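Local atomic coordinates of pyruvate kinase (Cryptosporidium parvum, PDB entry 4DRS), a protein that probably catalyses the last step of glycolysis, transferring phosphate from phosphoenolpyruvate to ADP to give pyruvate and ATP, with magnesium and potassium ions as cofactors. Residues S61-I66 / K97-S102; A130-K135 / C187-S192; I221-L226 / T255-G260; N350-G355 / A383-C388. One frame throughout, in Å; residues are numbered along the deposited sequence.

How the contacts relate
Followed from the N terminus, the four contacts come in series: each closes before the next opens, and none nests in or crosses another. Contact 1 closes a loop running through strand 72-76 and helix 82-97 of the TIM barrel. Contact 2 lies in the small beta domain inserted between barrel strands 105-109 and 232-235, its centre 46 to 49 Å from the other three centres. The chain then re-enters the barrel, where contact 3 joins helix 215-226 to the turn after helix 241-252. Contact 4 pairs helices 342-354 and 371-386, which come before and after the last barrel strand, 358-361, in the chain. Contacts 3 and 4 lie on opposite sides of the chain's centre.

Contact 1 (S61-I66 / K97-S102); sequences SLIGLI and KARPHS
Ile-63, a turn into its helix, meets both Ala-98 and Arg-99, and its two branches divide the work. The longer branch ends at CD1, which lies 3.8 Å from Ala-98 CB, a methyl-to-methyl contact at the point where helix 82-97 has just given way to loop. The shorter branch, CG2, is anti to the backbone N and comes over one face of the Arg-99 guanidinium, offset toward the rim. There Ile-63 CG2 is 3.2 Å from Arg-99 NH2 and 3.5 Å from Arg-99 CZ, the two side chains crossing at about a right angle. The arginine chain bends at chi2 (-71°), which carries CD out of line with the first part of the side chain. Its guanidinium is also held at the rim: Arg-99 NH1 donates to Ala-98 O at 2.9 Å, with that oxygen close to the guanidinium plane, while NE forms a salt bridge with Asp-67, the residue after Ile-66 in the same helix. One turn after Ile-63, Ile-66 sends its own CG2 across, to 4.0 Å from Arg-99 CG and 3.7 Å from Ser-102 OG. Arg-99 and Ser-102 are brought together by a type I turn, closed by Ser-102 N bonding to Arg-99 O at 2.9 Å. The contact therefore sets the helix that follows the first barrel strand against the connection leading into the third: Ile-63 also packs on Ala-95 of helix 82-97 and Ile-66 on Val-104, while Leu-65 turns to Val-375 of helix 371-386.

Contact 2 (A130-K135 / C187-S192); sequences AGQTLK and CKVLNS
Val-189 and Gln-132 make the central side-chain contact, lying side by side and pointing the same way, with Val-189 CG2 3.7 Å from Gln-132 CG. The same methyl reaches Leu-134 CB at 3.9 Å, and Val-189 CG1, anti to the backbone N (chi1 177°), rests 3.7 Å from Ala-130 CA. Backbone bonds hold this valine at both its N-H and its C=O: its N donates to Gln-132 O at 3.0 Å, almost in line with the carbonyl, and its O accepts from Gly-131 N at 2.8 Å. Farther along, Thr-133 and Lys-188 form a non-hydrogen-bonded antiparallel pair, and Leu-134 with Cys-187 a hydrogen-bonded one, in which Cys-187 N to Leu-134 O is short and straight (2.7 Å, 171°) and the return bond weak. Beyond Val-189, Ser-192 OG accepts the N-H of Ala-130 at 2.7 Å, nearly straight at 175°. The Gln-132 amide is positioned from outside, its OE1 taking the N-H of Lys-129. Together the two segments join strands 133-137 and 184-188 in the beta domain that pyruvate kinases carry as an insertion in their barrel; Leu-134 packs on Leu-173 and Cys-187 on Thr-175 of the adjoining strand 173-180.

Contact 3 (I221-L226 / T255-G260); sequences IVDFAL and TQYSNG
Leu-226 and Tyr-257 bring the two backbones to within 6.9 Å, CA to CA, where the last turn of a TIM-barrel helix faces a type I turn spanning Thr-255 to Ser-258. The helix has a wider, pi-type turn here, with Leu-226 N bonded to Ile-221 O at 2.9 Å. In the facing turn Thr-255 O takes two donors, Ser-258 N and Gly-260 N, from opposite faces of its plane. Tyr-257 does most of the bridging. Its CB faces the carbonyl of Leu-226, its CE2 comes obliquely to 3.7 Å from Val-222 O, and Lys-227 packs on it just beyond the helix. At Gln-256, chi1 (69°) sets CG between backbone N and carbonyl carbon, over one face of the Tyr-257 ring, offset toward its rim; a bend at chi2 (-85°) then turns CD aside. Gln-256 NE2 touches Val-222 CG1 at 3.8 Å and is bonded to Asn-254. The contact thus joins the surface ends of two neighbouring barrel connections, helix 215-226 and the loop after helix 241-252. At the tip, Tyr-257 OH donates to Asp-223 OD1 at 3.0 Å, meeting that oxygen nearly along its C-O axis, with carboxylate and ring planes 72° apart.

Contact 4 (N350-G355 / A383-C388); sequences NAVLDG and AQAETC
Two outer helices of the TIM barrel, 342-354 and 371-386, pack here through Val-352 and Leu-353 on one side and Ala-385, Glu-386 and Cys-388 on the other. They flank the last barrel strand, 358-361, in sequence, and Val-352 and Ala-385 bring the backbones closest, at 6.5 Å between CA atoms. The small alanine permits this approach: its CB lies 4.1 Å from Val-352 CB. Val-352 CG1, anti to the backbone N, reaches past the alanine to Glu-386 CG at 3.8 Å, and the two side chains cross at about a right angle. Glu-386 thus offers its aliphatic part to the valine, while its carboxylate is held beyond, OE2 by the hydroxyl of Thr-46 and OE1 by the backbone N of Lys-45, at the approach to the first barrel strand. Leu-353 works nearer the end of the second helix. Its CD2 sits 3.3 Å from Ala-385 O and 4.0 Å from Cys-388 CB, so that this one methyl touches both the carbonyl and the cysteine. Two residues on, helix 342-354 ends in a Schellman motif at Gly-355, whose positive phi (117°) goes with its N bonding back into the last turn. A neighbouring subunit comes up to the same helix pair, with its Phe-307 packing on Ala-385 and its Lys-311 on Leu-353 and bonded to Asn-350. Within 383-388, Thr-387 OG1 donates to Gln-384 O at 2.6 Å, on a carbonyl that also accepts from Thr-387 N.

Contact 1 (S61-I66 / K97-S102)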
loop_
_atom_site.group_PDB
_atom_site.type_symbol
_atom_site.label_atom_id
_atom_site.label_comp_id
_atom_site.label_asym_id
_atom_site.label_seq_id
_atom_site.Cartn_x
_atom_site.Cartn_y
_atom_site.Cartn_z
ATOM N N SER A 61 31.479 12.289 -38.535
ATOM C CA SER A 61 31.359 12.351 -37.078
ATOM C C SER A 61 29.907 12.356 -36.612
ATOM O O SER A 61 29.567 11.733 -35.603
ATOM C CB SER A 61 32.060 13.587 -36.523
ATOM O OG SER A 61 33.454 13.512 -36.724
ATOM N N LEU A 62 29.057 13.069 -37.345
ATOM C CA LEU A 62 27.645 13.161 -36.998
ATOM C C LEU A 62 26.921 11.820 -37.166
ATOM O O LEU A 62 26.096 11.452 -36.333
ATOM C CB LEU A 62 26.971 14.289 -37.784
ATOM C CG LEU A 62 27.352 15.695 -37.295
ATOM C CD1 LEU A 62 27.102 16.748 -38.362
ATOM C CD2 LEU A 62 26.619 16.044 -36.008
ATOM N N ILE A 63 27.254 11.093 -38.229
ATOM C CA ILE A 63 26.763 9.732 -38.430
ATOM C C ILE A 63 27.169 8.864 -37.239
ATOM O O ILE A 63 26.337 8.136 -36.677
ATOM C CB ILE A 63 27.302 9.127 -39.743
ATOM C CG1 ILE A 63 26.637 9.790 -40.952
ATOM C CG2 ILE A 63 27.088 7.620 -39.782
ATOM C CD1 ILE A 63 27.287 9.437 -42.273
ATOM N N GLY A 64 28.441 8.962 -36.852
ATOM C CA GLY A 64 28.956 8.263 -35.681
ATOM C C GLY A 64 28.137 8.554 -34.435
ATOM O O GLY A 64 27.761 7.634 -33.710
ATOM N N LEU A 65 27.845 9.834 -34.203
ATOM C CA LEU A 65 27.043 10.256 -33.055
ATOM C C LEU A 65 25.637 9.656 -33.050
ATOM O O LEU A 65 25.124 9.285 -31.989
ATOM C CB LEU A 65 26.971 11.782 -32.962
ATOM C CG LEU A 65 28.265 12.520 -32.612
ATOM C CD1 LEU A 65 28.055 14.022 -32.762
ATOM C CD2 LEU A 65 28.749 12.178 -31.210
ATOM N N ILE A 66 25.027 9.558 -34.231
ATOM C CA ILE A 66 23.749 8.867 -34.375
ATOM C C ILE A 66 23.887 7.388 -33.976
ATOM O O ILE A 66 23.067 6.867 -33.215
ATOM C CB ILE A 66 23.169 9.012 -35.806
ATOM C CG1 ILE A 66 22.954 10.497 -36.149
ATOM C CG2 ILE A 66 21.870 8.218 -35.951
ATOM C CD1 ILE A 66 22.627 10.775 -37.601
ATOM N N LYS A 97 20.229 11.845 -43.339
ATOM C CA LYS A 97 19.840 11.165 -44.577
ATOM C C LYS A 97 20.552 9.828 -44.738
ATOM O O LYS A 97 19.988 8.883 -45.281
ATOM C CB LYS A 97 20.086 12.048 -45.803
ATOM C CG LYS A 97 19.017 13.107 -46.010
ATOM C CD LYS A 97 19.220 13.886 -47.303
ATOM C CE LYS A 97 18.115 14.916 -47.490
ATOM N NZ LYS A 97 18.170 15.559 -48.836
ATOM N N ALA A 98 21.785 9.755 -44.245
ATOM C CA ALA A 98 22.573 8.529 -44.297
ATOM C C ALA A 98 22.096 7.489 -43.274
ATOM O O ALA A 98 22.619 6.374 -43.218
ATOM C CB ALA A 98 24.048 8.845 -44.095
ATOM N N ARG A 99 21.105 7.865 -42.466
ATOM C CA ARG A 99 20.556 6.982 -41.440
ATOM C C ARG A 99 19.023 6.977 -41.475
ATOM O O ARG A 99 18.384 7.501 -40.559
ATOM C CB ARG A 99 21.068 7.378 -40.046
ATOM C CG ARG A 99 22.514 6.998 -39.754
ATOM C CD ARG A 99 22.675 5.494 -39.586
ATOM N NE ARG A 99 24.066 5.084 -39.376
ATOM C CZ ARG A 99 24.965 4.903 -40.344
ATOM N NH1 ARG A 99 24.645 5.118 -41.619
ATOM N NH2 ARG A 99 26.200 4.516 -40.030
ATOM N N PRO A 100 18.432 6.360 -42.521
ATOM C CA PRO A 100 16.984 6.402 -42.762
ATOM C C PRO A 100 16.128 5.781 -41.651
ATOM O O PRO A 100 14.945 6.112 -41.538
ATOM C CB PRO A 100 16.820 5.606 -44.064
ATOM C CG PRO A 100 17.998 4.696 -44.101
ATOM C CD PRO A 100 19.119 5.491 -43.497
ATOM N N HIS A 101 16.715 4.894 -40.849
ATOM C CA HIS A 101 16.002 4.284 -39.718
ATOM C C HIS A 101 16.124 5.078 -38.439
ATOM O O HIS A 101 15.721 4.616 -37.368
ATOM C CB HIS A 101 16.454 2.839 -39.493
ATOM C CG HIS A 101 16.098 1.898 -40.626
ATOM N ND1 HIS A 101 14.899 1.929 -41.249
ATOM C CD2 HIS A 101 16.826 0.867 -41.224
ATOM C CE1 HIS A 101 14.868 0.980 -42.208
ATOM N NE2 HIS A 101 16.046 0.329 -42.190
ATOM N N SER A 102 16.685 6.280 -38.540
ATOM C CA SER A 102 16.815 7.163 -37.390
ATOM C C SER A 102 16.135 8.493 -37.654
ATOM O O SER A 102 16.009 8.921 -38.801
ATOM C CB SER A 102 18.287 7.384 -37.029
ATOM O OG SER A 102 18.817 6.255 -36.352
#

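Contact 2 (A130-K135 / C187-S192)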
loop_
_atom_site.group_PDB
_atom_site.type_symbol
_atom_site.label_atom_id
_atom_site.label_comp_id
_atom_site.label_asym_id
_atom_site.label_seq_id
_atom_site.Cartn_x
_atom_site.Cartn_y
_atom_site.Cartn_z
ATOM N N ALA A 130 47.572 38.429 -8.680
ATOM C CA ALA A 130 46.890 39.178 -7.624
ATOM C C ALA A 130 47.650 40.441 -7.226
ATOM O O ALA A 130 48.878 40.428 -7.124
ATOM C CB ALA A 130 46.667 38.290 -6.410
ATOM N N GLY A 131 46.913 41.529 -7.012
ATOM C CA GLY A 131 47.509 42.806 -6.624
ATOM C C GLY A 131 47.506 43.855 -7.723
ATOM O O GLY A 131 47.347 45.047 -7.446
ATOM N N GLN A 132 47.690 43.412 -8.967
ATOM C CA GLN A 132 47.676 44.308 -10.124
ATOM C C GLN A 132 46.279 44.891 -10.343
ATOM O O GLN A 132 45.274 44.265 -9.992
ATOM C CB GLN A 132 48.168 43.585 -11.387
ATOM C CG GLN A 132 47.137 42.681 -12.050
ATOM C CD GLN A 132 47.637 42.045 -13.332
ATOM O OE1 GLN A 132 48.436 41.108 -13.307
ATOM N NE2 GLN A 132 47.153 42.543 -14.463
ATOM N N THR A 133 46.223 46.092 -10.913
ATOM C CA THR A 133 44.944 46.736 -11.206
ATOM C C THR A 133 44.563 46.524 -12.671
ATOM O O THR A 133 45.185 47.089 -13.576
ATOM C CB THR A 133 44.941 48.243 -10.853
ATOM O OG1 THR A 133 45.814 48.955 -11.738
ATOM C CG2 THR A 133 45.374 48.472 -9.406
ATOM N N LEU A 134 43.546 45.693 -12.891
ATOM C CA LEU A 134 43.066 45.386 -14.236
ATOM C C LEU A 134 41.924 46.308 -14.653
ATOM O O LEU A 134 40.941 46.462 -13.927
ATOM C CB LEU A 134 42.620 43.922 -14.334
ATOM C CG LEU A 134 41.958 43.469 -15.641
ATOM C CD1 LEU A 134 42.984 43.227 -16.742
ATOM C CD2 LEU A 134 41.111 42.229 -15.410
ATOM N N LYS A 135 42.071 46.910 -15.829
ATOM C CA LYS A 135 41.041 47.760 -16.416
ATOM C C LYS A 135 40.132 46.928 -17.322
ATOM O O LYS A 135 40.588 45.978 -17.964
ATOM C CB LYS A 135 41.693 48.897 -17.208
ATOM C CG LYS A 135 40.735 49.964 -17.716
ATOM C CD LYS A 135 41.475 51.007 -18.541
ATOM C CE LYS A 135 40.515 52.012 -19.157
ATOM N NZ LYS A 135 41.234 53.031 -19.969
ATOM N N CYS A 187 39.528 47.372 -11.787
ATOM C CA CYS A 187 39.400 46.381 -10.726
ATOM C C CYS A 187 40.755 46.008 -10.136
ATOM O O CYS A 187 41.800 46.321 -10.711
ATOM C CB CYS A 187 38.703 45.129 -11.254
ATOM S SG CYS A 187 37.027 45.409 -11.861
ATOM N N LYS A 188 40.720 45.345 -8.984
ATOM C CA LYS A 188 41.927 44.841 -8.341
ATOM C C LYS A 188 41.890 43.317 -8.339
ATOM O O LYS A 188 41.028 42.711 -7.694
ATOM C CB LYS A 188 42.040 45.382 -6.913
ATOM C CG LYS A 188 43.383 45.118 -6.244
ATOM C CD LYS A 188 43.393 45.583 -4.793
ATOM C CE LYS A 188 42.593 44.651 -3.893
ATOM N NZ LYS A 188 42.590 45.121 -2.480
ATOM N N VAL A 189 42.823 42.713 -9.075
ATOM C CA VAL A 189 42.930 41.254 -9.174
ATOM C C VAL A 189 43.174 40.654 -7.790
ATOM O O VAL A 189 44.171 40.965 -7.134
ATOM C CB VAL A 189 44.038 40.826 -10.165
ATOM C CG1 VAL A 189 44.185 39.311 -10.195
ATOM C CG2 VAL A 189 43.735 41.351 -11.562
ATOM N N LEU A 190 42.245 39.809 -7.352
ATOM C CA LEU A 190 42.280 39.242 -6.004
ATOM C C LEU A 190 43.049 37.925 -5.938
ATOM O O LEU A 190 43.760 37.668 -4.965
ATOM C CB LEU A 190 40.859 39.057 -5.451
ATOM C CG LEU A 190 39.937 40.282 -5.385
ATOM C CD1 LEU A 190 38.487 39.862 -5.192
ATOM C CD2 LEU A 190 40.365 41.267 -4.305
ATOM N N ASN A 191 42.893 37.091 -6.966
ATOM C CA ASN A 191 43.559 35.787 -7.018
ATOM C C ASN A 191 44.187 35.498 -8.382
ATOM O O ASN A 191 43.539 35.660 -9.421
ATOM C CB ASN A 191 42.595 34.667 -6.613
ATOM C CG ASN A 191 42.117 34.795 -5.174
ATOM O OD1 ASN A 191 41.337 35.688 -4.839
ATOM N ND2 ASN A 191 42.579 33.891 -4.317
ATOM N N SER A 192 45.448 35.065 -8.361
ATOM C CA SER A 192 46.243 34.844 -9.574
ATOM C C SER A 192 45.836 33.572 -10.321
ATOM O O SER A 192 46.079 32.461 -9.841
ATOM C CB SER A 192 47.734 34.781 -9.227
ATOM O OG SER A 192 48.099 35.807 -8.323
#

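Contact 3 (I221-L226 / T255-G260)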
loop_
_atom_site.group_PDB
_atom_site.type_symbol
_atom_site.label_atom_id
_atom_site.label_comp_id
_atom_site.label_asym_id
_atom_site.label_seq_id
_atom_site.Cartn_x
_atom_site.Cartn_y
_atom_site.Cartn_z
ATOM N N ILE A 221 16.220 33.306 -33.581
ATOM C CA ILE A 221 14.953 32.578 -33.504
ATOM C C ILE A 221 14.211 32.651 -34.838
ATOM O O ILE A 221 13.819 31.618 -35.395
ATOM C CB ILE A 221 14.056 33.094 -32.352
ATOM C CG1 ILE A 221 14.610 32.644 -30.995
ATOM C CG2 ILE A 221 12.620 32.606 -32.521
ATOM C CD1 ILE A 221 14.079 33.416 -29.807
ATOM N N VAL A 222 14.042 33.872 -35.348
ATOM C CA VAL A 222 13.307 34.108 -36.582
ATOM C C VAL A 222 14.099 33.651 -37.802
ATOM O O VAL A 222 13.588 32.883 -38.617
ATOM C CB VAL A 222 12.918 35.596 -36.743
ATOM C CG1 VAL A 222 12.228 35.837 -38.082
ATOM C CG2 VAL A 222 12.032 36.054 -35.590
ATOM N N ASP A 223 15.344 34.114 -37.913
ATOM C CA ASP A 223 16.138 33.936 -39.135
ATOM C C ASP A 223 16.981 32.668 -39.182
ATOM O O ASP A 223 17.719 32.449 -40.147
ATOM C CB ASP A 223 17.025 35.158 -39.395
ATOM C CG ASP A 223 16.237 36.354 -39.880
ATOM O OD1 ASP A 223 15.312 36.167 -40.702
ATOM O OD2 ASP A 223 16.544 37.485 -39.442
ATOM N N PHE A 224 16.885 31.837 -38.151
ATOM C CA PHE A 224 17.543 30.538 -38.195
ATOM C C PHE A 224 16.595 29.396 -37.820
ATOM O O PHE A 224 16.304 28.539 -38.655
ATOM C CB PHE A 224 18.816 30.526 -37.345
ATOM C CG PHE A 224 19.788 29.459 -37.742
ATOM C CD1 PHE A 224 20.877 29.763 -38.556
ATOM C CD2 PHE A 224 19.613 28.143 -37.320
ATOM C CE1 PHE A 224 21.776 28.776 -38.933
ATOM C CE2 PHE A 224 20.511 27.153 -37.695
ATOM C CZ PHE A 224 21.596 27.471 -38.499
ATOM N N ALA A 225 16.106 29.402 -36.578
ATOM C CA ALA A 225 15.195 28.359 -36.083
ATOM C C ALA A 225 13.906 28.250 -36.900
ATOM O O ALA A 225 13.537 27.165 -37.337
ATOM C CB ALA A 225 14.880 28.574 -34.609
ATOM N N LEU A 226 13.228 29.372 -37.116
ATOM C CA LEU A 226 12.002 29.349 -37.897
ATOM C C LEU A 226 12.312 29.208 -39.380
ATOM O O LEU A 226 11.699 28.389 -40.074
ATOM C CB LEU A 226 11.151 30.591 -37.626
ATOM C CG LEU A 226 10.607 30.732 -36.198
ATOM C CD1 LEU A 226 9.749 31.980 -36.065
ATOM C CD2 LEU A 226 9.819 29.489 -35.794
ATOM N N THR A 255 5.632 34.133 -39.500
ATOM C CA THR A 255 5.207 32.964 -40.256
ATOM C C THR A 255 5.579 33.128 -41.728
ATOM O O THR A 255 5.106 32.377 -42.585
ATOM C CB THR A 255 3.685 32.748 -40.135
ATOM O OG1 THR A 255 2.997 33.889 -40.662
ATOM C CG2 THR A 255 3.265 32.538 -38.677
ATOM N N GLN A 256 6.434 34.109 -42.013
ATOM C CA GLN A 256 6.864 34.394 -43.387
ATOM C C GLN A 256 7.626 33.239 -44.042
ATOM O O GLN A 256 7.685 33.150 -45.270
ATOM C CB GLN A 256 7.680 35.698 -43.467
ATOM C CG GLN A 256 9.065 35.665 -42.827
ATOM C CD GLN A 256 9.031 35.948 -41.336
ATOM O OE1 GLN A 256 8.217 35.385 -40.606
ATOM N NE2 GLN A 256 9.921 36.824 -40.876
ATOM N N TYR A 257 8.199 32.356 -43.225
ATOM C CA TYR A 257 8.974 31.232 -43.747
ATOM C C TYR A 257 8.177 29.934 -43.815
ATOM O O TYR A 257 8.716 28.896 -44.198
ATOM C CB TYR A 257 10.265 31.037 -42.943
ATOM C CG TYR A 257 11.216 32.214 -43.019
ATOM C CD1 TYR A 257 11.784 32.597 -44.237
ATOM C CD2 TYR A 257 11.550 32.943 -41.876
ATOM C CE1 TYR A 257 12.653 33.673 -44.317
ATOM C CE2 TYR A 257 12.423 34.022 -41.945
ATOM C CZ TYR A 257 12.969 34.382 -43.170
ATOM O OH TYR A 257 13.835 35.451 -43.253
ATOM N N SER A 258 6.894 29.994 -43.459
ATOM C CA SER A 258 6.043 28.800 -43.450
ATOM C C SER A 258 4.615 29.054 -43.950
ATOM O O SER A 258 3.648 28.520 -43.397
ATOM C CB SER A 258 6.026 28.169 -42.052
ATOM O OG SER A 258 5.522 29.085 -41.098
ATOM N N ASN A 259 4.498 29.864 -45.002
ATOM C CA ASN A 259 3.212 30.163 -45.654
ATOM C C ASN A 259 2.087 30.602 -44.715
ATOM O O ASN A 259 0.932 30.197 -44.884
ATOM C CB ASN A 259 2.748 28.973 -46.506
ATOM C CG ASN A 259 3.596 28.775 -47.742
ATOM O OD1 ASN A 259 3.619 29.621 -48.637
ATOM N ND2 ASN A 259 4.290 27.646 -47.806
ATOM N N GLY A 260 2.426 31.423 -43.724
ATOM C CA GLY A 260 1.436 31.924 -42.776
ATOM C C GLY A 260 0.992 30.925 -41.719
ATOM O O GLY A 260 0.103 31.225 -40.920
#

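Contact 4 (N350-G355 / A383-C388)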
loop_
_atom_site.group_PDB
_atom_site.type_symbol
_atom_site.label_atom_id
_atom_site.label_comp_id
_atom_site.label_asym_id
_atom_site.label_seq_id
_atom_site.Cartn_x
_atom_site.Cartn_y
_atom_site.Cartn_z
ATOM N N ASN A 350 21.638 8.441 -11.976
ATOM C CA ASN A 350 20.695 9.009 -11.021
ATOM C C ASN A 350 19.776 10.072 -11.624
ATOM O O ASN A 350 18.656 10.255 -11.147
ATOM C CB ASN A 350 21.414 9.520 -9.771
ATOM C CG ASN A 350 21.872 8.390 -8.869
ATOM O OD1 ASN A 350 21.060 7.619 -8.357
ATOM N ND2 ASN A 350 23.175 8.283 -8.671
ATOM N N ALA A 351 20.234 10.749 -12.674
ATOM C CA ALA A 351 19.355 11.657 -13.416
ATOM C C ALA A 351 18.235 10.865 -14.088
ATOM O O ALA A 351 17.073 11.257 -14.011
ATOM C CB ALA A 351 20.134 12.483 -14.431
ATOM N N VAL A 352 18.578 9.738 -14.714
ATOM C CA VAL A 352 17.574 8.844 -15.301
ATOM C C VAL A 352 16.597 8.330 -14.233
ATOM O O VAL A 352 15.376 8.308 -14.445
ATOM C CB VAL A 352 18.219 7.660 -16.064
ATOM C CG1 VAL A 352 17.162 6.652 -16.509
ATOM C CG2 VAL A 352 19.001 8.160 -17.275
ATOM N N LEU A 353 17.134 7.941 -13.080
ATOM C CA LEU A 353 16.310 7.420 -11.997
ATOM C C LEU A 353 15.444 8.504 -11.339
ATOM O O LEU A 353 14.371 8.211 -10.806
ATOM C CB LEU A 353 17.175 6.687 -10.970
ATOM C CG LEU A 353 17.731 5.339 -11.449
ATOM C CD1 LEU A 353 18.791 4.807 -10.498
ATOM C CD2 LEU A 353 16.612 4.320 -11.640
ATOM N N ASP A 354 15.901 9.752 -11.391
ATOM C CA ASP A 354 15.106 10.874 -10.896
ATOM C C ASP A 354 13.884 11.131 -11.780
ATOM O O ASP A 354 12.911 11.733 -11.333
ATOM C CB ASP A 354 15.961 12.143 -10.774
ATOM C CG ASP A 354 17.005 12.054 -9.655
ATOM O OD1 ASP A 354 16.966 11.101 -8.844
ATOM O OD2 ASP A 354 17.879 12.943 -9.589
ATOM N N GLY A 355 13.945 10.675 -13.031
ATOM C CA GLY A 355 12.818 10.773 -13.953
ATOM C C GLY A 355 13.081 11.624 -15.182
ATOM O O GLY A 355 12.150 12.009 -15.893
ATOM N N ALA A 383 20.721 2.891 -20.195
ATOM C CA ALA A 383 20.108 1.567 -20.329
ATOM C C ALA A 383 20.225 0.769 -19.033
ATOM O O ALA A 383 19.279 0.107 -18.612
ATOM C CB ALA A 383 20.738 0.803 -21.488
ATOM N N GLN A 384 21.387 0.858 -18.398
ATOM C CA GLN A 384 21.640 0.168 -17.140
ATOM C C GLN A 384 20.769 0.727 -16.009
ATOM O O GLN A 384 20.194 -0.036 -15.232
ATOM C CB GLN A 384 23.133 0.243 -16.802
ATOM C CG GLN A 384 23.692 -0.968 -16.069
ATOM C CD GLN A 384 23.375 -2.297 -16.736
ATOM O OE1 GLN A 384 23.510 -2.454 -17.950
ATOM N NE2 GLN A 384 22.960 -3.269 -15.933
ATOM N N ALA A 385 20.649 2.053 -15.941
ATOM C CA ALA A 385 19.841 2.717 -14.906
ATOM C C ALA A 385 18.360 2.389 -15.051
ATOM O O ALA A 385 17.640 2.261 -14.060
ATOM C CB ALA A 385 20.064 4.222 -14.933
ATOM N N GLU A 386 17.922 2.232 -16.296
ATOM C CA GLU A 386 16.538 1.872 -16.599
ATOM C C GLU A 386 16.153 0.451 -16.150
ATOM O O GLU A 386 14.969 0.159 -15.965
ATOM C CB GLU A 386 16.242 2.096 -18.087
ATOM C CG GLU A 386 16.103 3.570 -18.446
ATOM C CD GLU A 386 16.384 3.898 -19.908
ATOM O OE1 GLU A 386 16.443 2.981 -20.754
ATOM O OE2 GLU A 386 16.535 5.100 -20.217
ATOM N N THR A 387 17.142 -0.424 -15.954
ATOM C CA THR A 387 16.870 -1.762 -15.397
ATOM C C THR A 387 16.591 -1.722 -13.885
ATOM O O THR A 387 16.057 -2.679 -13.325
ATOM C CB THR A 387 17.988 -2.795 -15.694
ATOM O OG1 THR A 387 19.177 -2.453 -14.974
ATOM C CG2 THR A 387 18.291 -2.870 -17.186
ATOM N N CYS A 388 16.944 -0.609 -13.243
ATOM C CA CYS A 388 16.742 -0.423 -11.807
ATOM C C CYS A 388 15.342 0.081 -11.464
ATOM O O CYS A 388 15.003 0.236 -10.290
ATOM C CB CYS A 388 17.779 0.553 -11.250
ATOM S SG CYS A 388 19.489 -0.001 -11.424
#